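Local coordinates for protein phenylalanine ammonia-lyase (PDB 1Y2M) that catalyses the non-oxidative deamination of L-phenylalanine and L-tyrosine to trans-cinnamate and p-coumarate, releasing ammonium, and works as a homotetramer, at residues 518-522 / 699-703; 474-478 / 522-526; 171-175 / 390-396; 414-419 / 502-506; 338-342 / 538-542. Residue numbers count along the deposited sequence, not the author numbering.

Contact 1 (518-522 / 699-703); sequences DVLSL and YEAIK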
loop_
_atom_site.group_PDB
_atom_site.type_symbol
_atom_site.label_atom_id
_atom_site.label_comp_id
_atom_site.label_asym_id
_atom_site.label_seq_id
_atom_site.Cartn_x
_atom_site.Cartn_y
_atom_site.Cartn_z
ATOM N N ASP B 518 14.802 9.797 7.606
ATOM C CA ASP B 518 15.795 10.447 6.777
ATOM C C ASP B 518 15.104 11.396 5.805
ATOM O O ASP B 518 15.466 12.582 5.650
ATOM C CB ASP B 518 16.572 9.388 6.002
ATOM C CG ASP B 518 17.868 9.930 5.379
ATOM O OD1 ASP B 518 18.499 10.899 5.927
ATOM O OD2 ASP B 518 18.288 9.331 4.361
ATOM N N VAL B 519 14.075 10.881 5.125
ATOM C CA VAL B 519 13.323 11.720 4.175
ATOM C C VAL B 519 12.652 12.870 4.850
ATOM O O VAL B 519 12.644 14.004 4.304
ATOM C CB VAL B 519 12.366 10.872 3.369
ATOM C CG1 VAL B 519 11.529 11.709 2.414
ATOM C CG2 VAL B 519 13.176 9.816 2.629
ATOM N N LEU B 520 12.057 12.623 6.020
ATOM C CA LEU B 520 11.414 13.728 6.756
ATOM C C LEU B 520 12.481 14.746 7.143
ATOM O O LEU B 520 12.188 15.943 7.158
ATOM C CB LEU B 520 10.666 13.246 7.998
ATOM C CG LEU B 520 9.851 14.315 8.747
ATOM C CD1 LEU B 520 8.956 15.168 7.858
ATOM C CD2 LEU B 520 8.954 13.720 9.836
ATOM N N SER B 521 13.709 14.313 7.486
ATOM C CA SER B 521 14.773 15.270 7.848
ATOM C C SER B 521 15.112 16.155 6.665
ATOM O O SER B 521 15.407 17.333 6.829
ATOM C CB SER B 521 15.998 14.539 8.329
ATOM O OG SER B 521 15.722 13.751 9.508
ATOM N N LEU B 522 15.095 15.584 5.469
ATOM C CA LEU B 522 15.357 16.407 4.265
ATOM C C LEU B 522 14.257 17.454 4.110
ATOM O O LEU B 522 14.531 18.620 3.804
ATOM C CB LEU B 522 15.340 15.524 3.003
ATOM C CG LEU B 522 16.491 14.523 2.841
ATOM C CD1 LEU B 522 16.239 13.518 1.743
ATOM C CD2 LEU B 522 17.784 15.272 2.581
ATOM N N TYR B 699 20.204 19.853 7.329
ATOM C CA TYR B 699 19.991 18.377 7.340
ATOM C C TYR B 699 21.058 17.685 8.213
ATOM O O TYR B 699 20.739 16.842 9.016
ATOM C CB TYR B 699 20.021 17.835 5.930
ATOM C CG TYR B 699 20.087 16.318 5.777
ATOM C CD1 TYR B 699 18.960 15.508 5.847
ATOM C CD2 TYR B 699 21.313 15.712 5.539
ATOM C CE1 TYR B 699 19.053 14.126 5.648
ATOM C CE2 TYR B 699 21.388 14.343 5.367
ATOM C CZ TYR B 699 20.290 13.558 5.442
ATOM O OH TYR B 699 20.461 12.204 5.233
ATOM N N GLU B 700 22.323 18.039 8.030
ATOM C CA GLU B 700 23.393 17.369 8.780
ATOM C C GLU B 700 23.264 17.615 10.277
ATOM O O GLU B 700 23.497 16.707 11.084
ATOM C CB GLU B 700 24.759 17.770 8.242
ATOM C CG GLU B 700 25.011 17.162 6.855
ATOM C CD GLU B 700 26.327 17.555 6.187
ATOM O OE1 GLU B 700 26.914 18.592 6.558
ATOM O OE2 GLU B 700 26.794 16.808 5.282
ATOM N N ALA B 701 22.859 18.830 10.647
ATOM C CA ALA B 701 22.574 19.169 12.041
ATOM C C ALA B 701 21.372 18.451 12.639
ATOM O O ALA B 701 21.324 18.213 13.847
ATOM C CB ALA B 701 22.426 20.679 12.193
ATOM N N ILE B 702 20.406 18.090 11.805
ATOM C CA ILE B 702 19.283 17.257 12.229
ATOM C C ILE B 702 19.802 15.825 12.437
ATOM O O ILE B 702 19.637 15.227 13.489
ATOM C CB ILE B 702 18.105 17.310 11.228
ATOM C CG1 ILE B 702 17.514 18.733 11.211
ATOM C CG2 ILE B 702 17.046 16.302 11.613
ATOM C CD1 ILE B 702 16.569 18.968 10.056
ATOM N N LYS B 703 20.456 15.279 11.429
ATOM C CA LYS B 703 20.854 13.863 11.479
ATOM C C LYS B 703 21.839 13.549 12.602
ATOM O O LYS B 703 21.753 12.477 13.235
ATOM C CB LYS B 703 21.402 13.414 10.122
ATOM C CG LYS B 703 20.464 13.416 8.962
ATOM C CD LYS B 703 19.197 12.540 9.139
ATOM C CE LYS B 703 19.462 11.042 9.267
ATOM N NZ LYS B 703 20.166 10.480 8.113
HETATM O O HOH W 1 20.760 9.281 3.580
#
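One carboxylate oxygen gathers most of the polar traffic between these two helices. Asp518 OD1 accepts a very short hydrogen bond from Tyr699 OH (2.5 Å) and also takes Lys703 NZ at 2.8 Å, a hydrogen-bonded salt bridge. Aspartate suits the spot because its short side chain, whose CA-to-CB bond points sideways, still brings its end across to the facing helix, while Lys703, four residues after Tyr699 and so one turn further on, folds its long chain back to the same oxygen. The other oxygen, Asp518 OD2, accepts from water 1 at 2.6 Å; that water's second link, to Tyr699 OH at 3.4 Å, is weak. Beyond the pair, Asn158 of the second subunit hydrogen-bonds Tyr699 OH, and Arg206 of that subunit forms a long, weak ion pair with Asp518 OD2. Ser521 spends its hydroxyl on the Asn517 carbonyl of its own helix, so towards the partner it acts as a small filler, with OG 3.6 Å from Ile702 CG2. Apolar contact completes the joint: Leu522 CD2 lies over one face of the Tyr699 ring, 3.5 Å from CD1. The axes of the two segments approach to 9.7 Å at 140°, roughly antiparallel, packing helix 691-703, near the C terminus, against the long helix 506-560 of the central helical bundle characteristic of the PAL/histidase fold, beside a subunit interface.

Contact 2 (474-478 / 522-526); sequences AAAYT and LLLAT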
loop_
_atom_site.group_PDB
_atom_site.type_symbol
_atom_site.label_atom_id
_atom_site.label_comp_id
_atom_site.label_asym_id
_atom_site.label_seq_id
_atom_site.Cartn_x
_atom_site.Cartn_y
_atom_site.Cartn_z
ATOM N N ALA B 474 10.237 19.586 -1.761
ATOM C CA ALA B 474 9.392 19.290 -0.648
ATOM C C ALA B 474 8.296 18.332 -1.116
ATOM O O ALA B 474 7.915 17.366 -0.417
ATOM C CB ALA B 474 8.800 20.572 -0.089
ATOM N N ALA B 475 7.755 18.586 -2.298
ATOM C CA ALA B 475 6.713 17.704 -2.855
ATOM C C ALA B 475 7.304 16.286 -2.985
ATOM O O ALA B 475 6.683 15.280 -2.647
ATOM C CB ALA B 475 6.245 18.196 -4.197
ATOM N N ALA B 476 8.487 16.214 -3.557
ATOM C CA ALA B 476 9.116 14.914 -3.829
ATOM C C ALA B 476 9.302 14.127 -2.517
ATOM O O ALA B 476 9.114 12.905 -2.429
ATOM C CB ALA B 476 10.453 15.131 -4.491
ATOM N N TYR B 477 9.773 14.820 -1.475
ATOM C CA TYR B 477 10.040 14.129 -0.206
ATOM C C TYR B 477 8.725 13.627 0.362
ATOM O O TYR B 477 8.652 12.515 0.905
ATOM C CB TYR B 477 10.739 15.064 0.769
ATOM C CG TYR B 477 12.031 15.666 0.305
ATOM C CD1 TYR B 477 12.944 14.990 -0.507
ATOM C CD2 TYR B 477 12.360 16.986 0.699
ATOM C CE1 TYR B 477 14.167 15.610 -0.903
ATOM C CE2 TYR B 477 13.603 17.621 0.298
ATOM C CZ TYR B 477 14.479 16.925 -0.526
ATOM O OH TYR B 477 15.667 17.527 -0.897
ATOM N N THR B 478 7.682 14.451 0.248
ATOM C CA THR B 478 6.389 14.110 0.784
ATOM C C THR B 478 5.834 12.879 0.049
ATOM O O THR B 478 5.319 11.934 0.676
ATOM C CB THR B 478 5.452 15.327 0.714
ATOM O OG1 THR B 478 6.055 16.391 1.447
ATOM C CG2 THR B 478 4.120 15.048 1.275
ATOM N N LEU B 522 15.095 15.584 5.469
ATOM C CA LEU B 522 15.357 16.407 4.265
ATOM C C LEU B 522 14.257 17.454 4.110
ATOM O O LEU B 522 14.531 18.620 3.804
ATOM C CB LEU B 522 15.340 15.524 3.003
ATOM C CG LEU B 522 16.491 14.523 2.841
ATOM C CD1 LEU B 522 16.239 13.518 1.743
ATOM C CD2 LEU B 522 17.784 15.272 2.581
ATOM N N LEU B 523 13.012 17.028 4.279
ATOM C CA LEU B 523 11.858 17.926 4.157
ATOM C C LEU B 523 11.907 19.018 5.212
ATOM O O LEU B 523 11.646 20.208 4.908
ATOM C CB LEU B 523 10.569 17.111 4.245
ATOM C CG LEU B 523 9.270 17.877 4.169
ATOM C CD1 LEU B 523 9.157 18.764 3.012
ATOM C CD2 LEU B 523 8.042 16.909 4.329
ATOM N N LEU B 524 12.145 18.629 6.467
ATOM C CA LEU B 524 12.103 19.634 7.529
ATOM C C LEU B 524 13.323 20.587 7.442
ATOM O O LEU B 524 13.220 21.776 7.777
ATOM C CB LEU B 524 11.967 18.994 8.910
ATOM C CG LEU B 524 10.645 18.243 9.071
ATOM C CD1 LEU B 524 10.482 17.914 10.547
ATOM C CD2 LEU B 524 9.408 18.984 8.570
ATOM N N ALA B 525 14.467 20.079 6.973
ATOM C CA ALA B 525 15.656 20.959 6.718
ATOM C C ALA B 525 15.279 22.003 5.641
ATOM O O ALA B 525 15.628 23.150 5.727
ATOM C CB ALA B 525 16.838 20.182 6.309
ATOM N N THR B 526 14.629 21.536 4.603
ATOM C CA THR B 526 14.136 22.414 3.529
ATOM C C THR B 526 13.176 23.504 4.048
ATOM O O THR B 526 13.274 24.701 3.734
ATOM C CB THR B 526 13.476 21.540 2.449
ATOM O OG1 THR B 526 14.490 20.726 1.856
ATOM C CG2 THR B 526 12.751 22.323 1.362
HETATM O O HOH W 2 16.126 20.039 -0.473
#
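Tyr477 is the chief bump here, its flat ring laid across segment 522-526. Leu522 CB sits over one face, 3.8 Å from the ring centroid and 10° off the normal, a CH-pi contact, while Tyr477 CD2 reaches to 3.6 Å from Leu523 CA. An aromatic ring suits this place because its breadth spans the gap between axes 9.4 Å apart. The two helices, 468-484 and 506-560, run nearly antiparallel at 155° and belong to the up-and-down helical bundle of the PAL/histidase fold, with helix 416-443 packing on Ala474 and Thr478. In return, Leu523 fills the hollow beside Ala474: its CD1 meets Ala474 CB at 3.6 Å and its CD2 lies 3.5 Å from Thr478 OG1. The small alanine leaves the space the leucine takes. Both threonines turn their hydroxyls onto their own helices, Thr478 OG1 to Ala474 O (2.8 Å) and Thr526 OG1 to Leu522 O (2.9 Å). At the ring's edge, water 2 joins Tyr477 OH (2.6 Å) to Thr526 OG1 (2.9 Å).

Contact 3 (171-175 / 390-396); sequences IRVNS and AGQSTTD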
loop_
_atom_site.group_PDB
_atom_site.type_symbol
_atom_site.label_atom_id
_atom_site.label_comp_id
_atom_site.label_asym_id
_atom_site.label_seq_id
_atom_site.Cartn_x
_atom_site.Cartn_y
_atom_site.Cartn_z
ATOM N N ILE B 171 21.231 -4.230 24.415
ATOM C CA ILE B 171 19.909 -4.782 24.801
ATOM C C ILE B 171 20.062 -6.276 25.036
ATOM O O ILE B 171 19.500 -6.825 25.969
ATOM C CB ILE B 171 18.836 -4.486 23.725
ATOM C CG1 ILE B 171 18.584 -2.984 23.649
ATOM C CG2 ILE B 171 17.599 -5.321 23.881
ATOM C CD1 ILE B 171 17.780 -2.561 22.402
ATOM N N ARG B 172 20.844 -6.938 24.186
ATOM C CA ARG B 172 21.037 -8.384 24.344
ATOM C C ARG B 172 21.610 -8.686 25.726
ATOM O O ARG B 172 21.111 -9.577 26.418
ATOM C CB ARG B 172 21.975 -8.948 23.272
ATOM C CG ARG B 172 22.335 -10.402 23.482
ATOM C CD ARG B 172 21.128 -11.135 24.121
ATOM N NE ARG B 172 20.463 -11.866 23.145
ATOM C CZ ARG B 172 19.240 -12.380 23.187
ATOM N NH1 ARG B 172 18.363 -12.283 24.198
ATOM N NH2 ARG B 172 18.905 -13.030 22.127
ATOM N N VAL B 173 22.627 -7.944 26.156
ATOM C CA VAL B 173 23.198 -8.151 27.477
ATOM C C VAL B 173 22.147 -7.929 28.568
ATOM O O VAL B 173 22.001 -8.738 29.490
ATOM C CB VAL B 173 24.443 -7.269 27.741
ATOM C CG1 VAL B 173 24.889 -7.351 29.176
ATOM C CG2 VAL B 173 25.587 -7.681 26.790
ATOM N N ASN B 174 21.456 -6.803 28.484
ATOM C CA ASN B 174 20.474 -6.487 29.501
ATOM C C ASN B 174 19.470 -7.607 29.618
ATOM O O ASN B 174 19.144 -8.010 30.728
ATOM C CB ASN B 174 19.772 -5.187 29.170
ATOM C CG ASN B 174 18.904 -4.673 30.318
ATOM O OD1 ASN B 174 19.420 -4.255 31.343
ATOM N ND2 ASN B 174 17.580 -4.683 30.120
ATOM N N SER B 175 18.994 -8.109 28.482
ATOM C CA SER B 175 17.927 -9.138 28.469
ATOM C C SER B 175 18.378 -10.481 29.055
ATOM O O SER B 175 17.549 -11.300 29.518
ATOM C CB SER B 175 17.359 -9.358 27.067
ATOM O OG SER B 175 18.314 -9.948 26.207
ATOM N N ALA B 390 12.960 -3.119 25.229
ATOM C CA ALA B 390 14.416 -2.941 25.224
ATOM C C ALA B 390 14.987 -3.072 26.620
ATOM O O ALA B 390 16.080 -3.603 26.801
ATOM C CB ALA B 390 14.735 -1.569 24.652
ATOM N N GLY B 391 14.222 -2.651 27.620
ATOM C CA GLY B 391 14.738 -2.541 28.987
ATOM C C GLY B 391 14.376 -3.523 30.052
ATOM O O GLY B 391 15.071 -3.615 31.067
ATOM N N GLN B 392 13.253 -4.226 29.855
ATOM C CA GLN B 392 12.632 -5.032 30.876
ATOM C C GLN B 392 12.107 -6.350 30.364
ATOM O O GLN B 392 11.201 -6.899 30.966
ATOM C CB GLN B 392 11.430 -4.283 31.452
ATOM C CG GLN B 392 11.759 -2.946 31.968
ATOM C CD GLN B 392 10.536 -2.067 32.143
ATOM O OE1 GLN B 392 10.551 -0.899 31.719
ATOM N NE2 GLN B 392 9.521 -2.588 32.777
ATOM N N SER B 393 12.659 -6.879 29.281
ATOM C CA SER B 393 12.146 -8.124 28.739
ATOM C C SER B 393 13.241 -9.137 28.474
ATOM O O SER B 393 14.356 -8.806 28.092
ATOM C CB SER B 393 11.332 -7.879 27.455
ATOM O OG SER B 393 10.261 -6.961 27.692
ATOM N N THR B 394 12.867 -10.386 28.704
ATOM C CA THR B 394 13.616 -11.561 28.288
ATOM C C THR B 394 12.969 -12.095 27.026
ATOM O O THR B 394 11.765 -12.413 27.020
ATOM C CB THR B 394 13.592 -12.652 29.359
ATOM O OG1 THR B 394 14.064 -12.121 30.612
ATOM C CG2 THR B 394 14.453 -13.803 28.937
ATOM N N THR B 395 13.756 -12.164 25.954
ATOM C CA THR B 395 13.207 -12.476 24.661
ATOM C C THR B 395 13.769 -13.730 24.023
ATOM O O THR B 395 13.381 -14.037 22.882
ATOM C CB THR B 395 13.345 -11.265 23.637
ATOM O OG1 THR B 395 14.728 -10.935 23.402
ATOM C CG2 THR B 395 12.597 -10.062 24.167
ATOM N N ASP B 396 14.667 -14.445 24.709
ATOM C CA ASP B 396 15.063 -15.757 24.223
ATOM C C ASP B 396 14.055 -16.849 24.599
ATOM O O ASP B 396 12.955 -16.550 25.077
ATOM C CB ASP B 396 16.516 -16.084 24.613
ATOM C CG ASP B 396 16.725 -16.253 26.104
ATOM O OD1 ASP B 396 16.473 -15.278 26.884
ATOM O OD2 ASP B 396 17.217 -17.349 26.491
HETATM O O HOH W 3 16.477 -5.980 27.941
HETATM O O HOH W 4 16.694 -12.577 26.666
#
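Direct hydrogen bonding across this contact is sparse: Asn174 ND2 gives a weak bond to Gly391 O at 2.9 Å, where helix 368-391 is ending and its last carbonyls need donors. Asparagine fits because its amide can give and take at once; OD1 accepts from the backbone of Gly64. Water carries the rest. Water 3 accepts from Asn174 ND2 (2.8 Å) and donates to Ala390 O (2.7 Å). Water 4 donates to Asp396 OD1 (2.7 Å), accepts from Thr395 N (3.1 Å) and reaches Ser175 O weakly (3.2 Å). Charge enters through Arg172 NH1, which lies 4.4 Å from Asp396 OD1, too far for a salt bridge; the guanidinium instead bonds Ser175 OG through NH1 (3.1 Å) and the Asn270 carbonyl through NH2, while Asp396 salt-bridges Lys263 through OD2 and hydrogen-bonds Ser181 through OD1. Packing is close: Ile171 CD1 touches Ala390 CB at 3.9 Å, and the small Ser175 lets its CB come within 3.2 Å of Ser393 O. Asp396 lies beside Asn270 and Asn397, which by similarity bind cinnamate, so this junction borders the probable product site. Helix 162-176 is set against the end of helix 368-391 and the extended chain after it, with helix 273-303 touching Ile171 and Ala390, helix 185-197 touching Arg172, strand 60-62 touching Asn174, and the third subunit packing on Ser393 to Thr395.

Contact 4 (414-419 / 502-506); sequences QAAAVA and VNSLA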
loop_
_atom_site.group_PDB
_atom_site.type_symbol
_atom_site.label_atom_id
_atom_site.label_comp_id
_atom_site.label_asym_id
_atom_site.label_seq_id
_atom_site.Cartn_x
_atom_site.Cartn_y
_atom_site.Cartn_z
ATOM N N GLN B 414 8.949 -13.203 19.455
ATOM C CA GLN B 414 8.076 -12.720 18.404
ATOM C C GLN B 414 7.958 -11.207 18.566
ATOM O O GLN B 414 7.170 -10.728 19.406
ATOM C CB GLN B 414 6.722 -13.420 18.518
ATOM C CG GLN B 414 5.685 -13.051 17.497
ATOM C CD GLN B 414 6.056 -13.553 16.117
ATOM O OE1 GLN B 414 6.774 -12.888 15.382
ATOM N NE2 GLN B 414 5.532 -14.721 15.756
ATOM N N ALA B 415 8.644 -10.498 17.704
ATOM C CA ALA B 415 8.891 -9.047 17.927
ATOM C C ALA B 415 7.717 -8.179 17.429
ATOM O O ALA B 415 7.969 -7.097 16.877
ATOM C CB ALA B 415 10.198 -8.573 17.318
ATOM N N ALA B 416 6.473 -8.637 17.604
ATOM C CA ALA B 416 5.288 -7.892 17.144
ATOM C C ALA B 416 5.155 -6.571 17.880
ATOM O O ALA B 416 4.815 -5.551 17.290
ATOM C CB ALA B 416 4.055 -8.720 17.259
ATOM N N ALA B 417 5.552 -6.530 19.135
ATOM C CA ALA B 417 5.467 -5.252 19.884
ATOM C C ALA B 417 6.370 -4.232 19.188
ATOM O O ALA B 417 5.957 -3.073 19.009
ATOM C CB ALA B 417 5.908 -5.456 21.281
ATOM N N VAL B 418 7.540 -4.672 18.710
ATOM C CA VAL B 418 8.500 -3.752 18.058
ATOM C C VAL B 418 7.962 -3.345 16.694
ATOM O O VAL B 418 8.011 -2.157 16.326
ATOM C CB VAL B 418 9.906 -4.365 17.873
ATOM C CG1 VAL B 418 10.809 -3.392 17.160
ATOM C CG2 VAL B 418 10.479 -4.815 19.207
ATOM N N ALA B 419 7.458 -4.332 15.925
ATOM C CA ALA B 419 6.984 -4.043 14.578
ATOM C C ALA B 419 5.840 -3.041 14.688
ATOM O O ALA B 419 5.782 -2.068 13.889
ATOM C CB ALA B 419 6.497 -5.284 13.943
ATOM N N VAL B 502 3.490 -17.156 11.423
ATOM C CA VAL B 502 3.416 -15.744 11.776
ATOM C C VAL B 502 4.814 -15.317 12.206
ATOM O O VAL B 502 5.473 -15.982 13.009
ATOM C CB VAL B 502 2.339 -15.417 12.817
ATOM C CG1 VAL B 502 0.924 -15.491 12.192
ATOM C CG2 VAL B 502 2.431 -16.315 14.028
ATOM N N ASN B 503 5.252 -14.180 11.676
ATOM C CA ASN B 503 6.566 -13.598 11.999
ATOM C C ASN B 503 6.407 -12.080 11.923
ATOM O O ASN B 503 5.649 -11.598 11.087
ATOM C CB ASN B 503 7.663 -14.102 11.087
ATOM C CG ASN B 503 7.253 -14.069 9.628
ATOM O OD1 ASN B 503 7.442 -13.063 8.953
ATOM N ND2 ASN B 503 6.770 -15.195 9.137
ATOM N N SER B 504 7.066 -11.352 12.832
ATOM C CA SER B 504 6.774 -9.933 13.056
ATOM C C SER B 504 7.243 -8.969 11.957
ATOM O O SER B 504 6.665 -7.834 11.844
ATOM C CB SER B 504 7.326 -9.420 14.385
ATOM O OG SER B 504 8.710 -9.201 14.308
ATOM N N LEU B 505 8.341 -9.319 11.278
ATOM C CA LEU B 505 8.968 -8.430 10.285
ATOM C C LEU B 505 9.415 -7.078 10.906
ATOM O O LEU B 505 9.580 -6.056 10.194
ATOM C CB LEU B 505 8.053 -8.204 9.077
ATOM C CG LEU B 505 7.577 -9.466 8.376
ATOM C CD1 LEU B 505 6.586 -9.037 7.297
ATOM C CD2 LEU B 505 8.826 -10.175 7.827
ATOM N N ALA B 506 9.726 -7.097 12.210
ATOM C CA ALA B 506 10.038 -5.850 12.918
ATOM C C ALA B 506 11.267 -5.168 12.319
ATOM O O ALA B 506 11.277 -3.952 12.222
ATOM C CB ALA B 506 10.256 -6.092 14.389
#
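Gln414 begins the contact, its amide spanning the gap to the facing backbone. NE2 donates to Val502 O (3.0 Å), and OE1 stands 3.0 Å from Ser504 N. Glutamine is long enough and offers both polar groups; NE2 also bonds Thr367 of the third subunit. Next, at the N-cap position of helix 416-443, Ala415 brings its CB to 3.4 Å from Ser504 OG and 3.8 Å from Ala506 CB, a closeness that small side chains permit. Here two helix starts meet, for Leu505 is likewise the N-cap position of helix 506-560, and Ser504 shapes that turn: its OG accepts from Ala506 N (3.1 Å), an ST turn, and hydrogen-bonds Ser210 O. Ser210 directly precedes Ala211, which in the mature enzyme is cross-linked to Gly213 in the 5-imidazolinone prosthetic group, and which touches Gln414. At Ala416 the backbone N lies 3.4 Å from Ser504 CB. Val418 then places its CB 3.9 Å from Ala506 CB, on the flank that also meets helix 273-303. One turn beyond Ala415, Ala419 points toward the other segment, its CB 3.3 Å from Ser504 O and 3.9 Å from Ala506 CB, and Ala419 CA is 3.9 Å from Ala506 CA.

Contact 5 (338-342 / 538-542); sequences GSRFA and RAIEF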
loop_
_atom_site.group_PDB
_atom_site.type_symbol
_atom_site.label_atom_id
_atom_site.label_comp_id
_atom_site.label_asym_id
_atom_site.label_seq_id
_atom_site.Cartn_x
_atom_site.Cartn_y
_atom_site.Cartn_z
ATOM N N GLY B 338 5.279 36.456 22.706
ATOM C CA GLY B 338 6.281 37.490 22.508
ATOM C C GLY B 338 6.622 37.783 21.060
ATOM O O GLY B 338 7.389 38.729 20.790
ATOM N N SER B 339 6.098 36.989 20.124
ATOM C CA SER B 339 6.271 37.280 18.700
ATOM C C SER B 339 5.634 38.621 18.335
ATOM O O SER B 339 4.543 38.928 18.768
ATOM C CB SER B 339 5.652 36.194 17.813
ATOM O OG SER B 339 5.932 36.459 16.433
ATOM N N ARG B 340 6.337 39.427 17.546
ATOM C CA ARG B 340 5.749 40.618 16.961
ATOM C C ARG B 340 5.424 40.385 15.500
ATOM O O ARG B 340 4.979 41.299 14.827
ATOM C CB ARG B 340 6.693 41.818 17.129
ATOM C CG ARG B 340 6.900 42.217 18.591
ATOM C CD ARG B 340 7.930 43.330 18.769
ATOM N NE ARG B 340 7.578 44.532 18.016
ATOM C CZ ARG B 340 8.445 45.404 17.492
ATOM N NH1 ARG B 340 9.774 45.253 17.620
ATOM N NH2 ARG B 340 7.965 46.445 16.822
ATOM N N PHE B 341 5.572 39.157 15.020
ATOM C CA PHE B 341 5.127 38.776 13.670
ATOM C C PHE B 341 3.700 38.148 13.730
ATOM O O PHE B 341 2.780 38.547 13.020
ATOM C CB PHE B 341 6.034 37.724 13.054
ATOM C CG PHE B 341 7.377 38.210 12.528
ATOM C CD1 PHE B 341 7.476 39.203 11.553
ATOM C CD2 PHE B 341 8.542 37.589 12.949
ATOM C CE1 PHE B 341 8.695 39.572 11.025
ATOM C CE2 PHE B 341 9.787 37.987 12.425
ATOM C CZ PHE B 341 9.848 38.951 11.453
ATOM N N ALA B 342 3.542 37.163 14.596
ATOM C CA ALA B 342 2.231 36.515 14.779
ATOM C C ALA B 342 1.279 37.492 15.445
ATOM O O ALA B 342 1.691 38.292 16.309
ATOM C CB ALA B 342 2.352 35.281 15.630
ATOM N N ARG B 538 10.087 39.196 5.618
ATOM C CA ARG B 538 9.043 39.863 6.380
ATOM C C ARG B 538 9.584 40.996 7.244
ATOM O O ARG B 538 8.979 42.068 7.399
ATOM C CB ARG B 538 8.275 38.869 7.231
ATOM C CG ARG B 538 6.963 39.453 7.771
ATOM C CD ARG B 538 5.921 39.669 6.702
ATOM N NE ARG B 538 5.227 38.433 6.321
ATOM C CZ ARG B 538 4.326 38.337 5.344
ATOM N NH1 ARG B 538 4.083 39.407 4.581
ATOM N NH2 ARG B 538 3.699 37.215 5.140
ATOM N N ALA B 539 10.749 40.767 7.833
ATOM C CA ALA B 539 11.369 41.810 8.668
ATOM C C ALA B 539 11.720 43.042 7.831
ATOM O O ALA B 539 11.526 44.176 8.331
ATOM C CB ALA B 539 12.575 41.261 9.358
ATOM N N ILE B 540 12.233 42.828 6.604
ATOM C CA ILE B 540 12.468 43.926 5.640
ATOM C C ILE B 540 11.171 44.703 5.347
ATOM O O ILE B 540 11.145 45.942 5.361
ATOM C CB ILE B 540 13.097 43.387 4.319
ATOM C CG1 ILE B 540 14.528 43.003 4.589
ATOM C CG2 ILE B 540 13.034 44.404 3.215
ATOM C CD1 ILE B 540 15.161 42.116 3.470
ATOM N N GLU B 541 10.092 43.968 5.133
ATOM C CA GLU B 541 8.784 44.584 4.937
ATOM C C GLU B 541 8.409 45.450 6.130
ATOM O O GLU B 541 7.979 46.589 5.970
ATOM C CB GLU B 541 7.722 43.533 4.722
ATOM C CG GLU B 541 6.313 44.060 4.659
ATOM C CD GLU B 541 5.265 42.949 4.566
ATOM O OE1 GLU B 541 5.586 41.815 4.152
ATOM O OE2 GLU B 541 4.110 43.201 4.949
ATOM N N PHE B 542 8.602 44.920 7.327
ATOM C CA PHE B 542 8.307 45.691 8.542
ATOM C C PHE B 542 9.172 46.935 8.690
ATOM O O PHE B 542 8.661 48.010 9.038
ATOM C CB PHE B 542 8.467 44.816 9.769
ATOM C CG PHE B 542 7.292 43.899 10.035
ATOM C CD1 PHE B 542 6.310 43.657 9.085
ATOM C CD2 PHE B 542 7.184 43.277 11.267
ATOM C CE1 PHE B 542 5.232 42.778 9.348
ATOM C CE2 PHE B 542 6.129 42.419 11.543
ATOM C CZ PHE B 542 5.159 42.172 10.587
#
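Phe341 gives up 85 Å² to this contact, more than any other residue in it. Its ring reaches from the loop to the surface of helix 538-542, where CZ lies 4.1 Å from Ala539 CB, and CD1 meets Phe542 CE2 at 3.5 Å. A large apolar ring suits a loop that must bridge CA atoms no nearer than 8.3 Å, and the small Ala539 leaves it room. Phe542, with 46 Å² covered, points toward the loop from one turn after Arg538. The two rings lie obliquely, centroids 5.3 Å apart and planes at 43°; Tyr657 adds a third ring, edge-to-face with Phe542. This aromatic cluster fastens the connection between helices 323-336 and 345-348 to the distal part of the long helix 506-560, far from the substrate-binding residues. The loop's own shape is held by Ser339, whose OG accepts from Phe341 N and Ala342 N, both at 3.1 Å, an ST motif, and also hydrogen-bonds Glu302. Arg538, with 19 Å² covered, meets the ring through CG, 3.7 Å from Phe341 CE1; the charged end leads off to the Ala303 carbonyl and, through NH1, to Glu541 OE1 (2.9 Å), a salt bridge along the helix. Arg340 O lies 3.7 Å from Phe542 CE2, at the edge of that ring.

In the fold
From the N terminus, contact 3 closes first, bringing helix 162-176 to the end of helix 368-391 across 214 residues. The loop of contact 5 opens inside it, at 338-342, so these two cross, though their centres lie about 52 Å apart. Nested within contact 5 are contacts 4 and 2, which cross each other: contact 4 joins the starts of helices 416-443 and 506-560, and contact 2 pairs helix 468-484 with 506-560. Contact 1 opens on that helix, crosses contact 5 and closes last, at helix 691-703; it shares Leu522 with contact 2. Helix 506-560 thus carries contacts 1, 2 and 5, with contact 4 at its start.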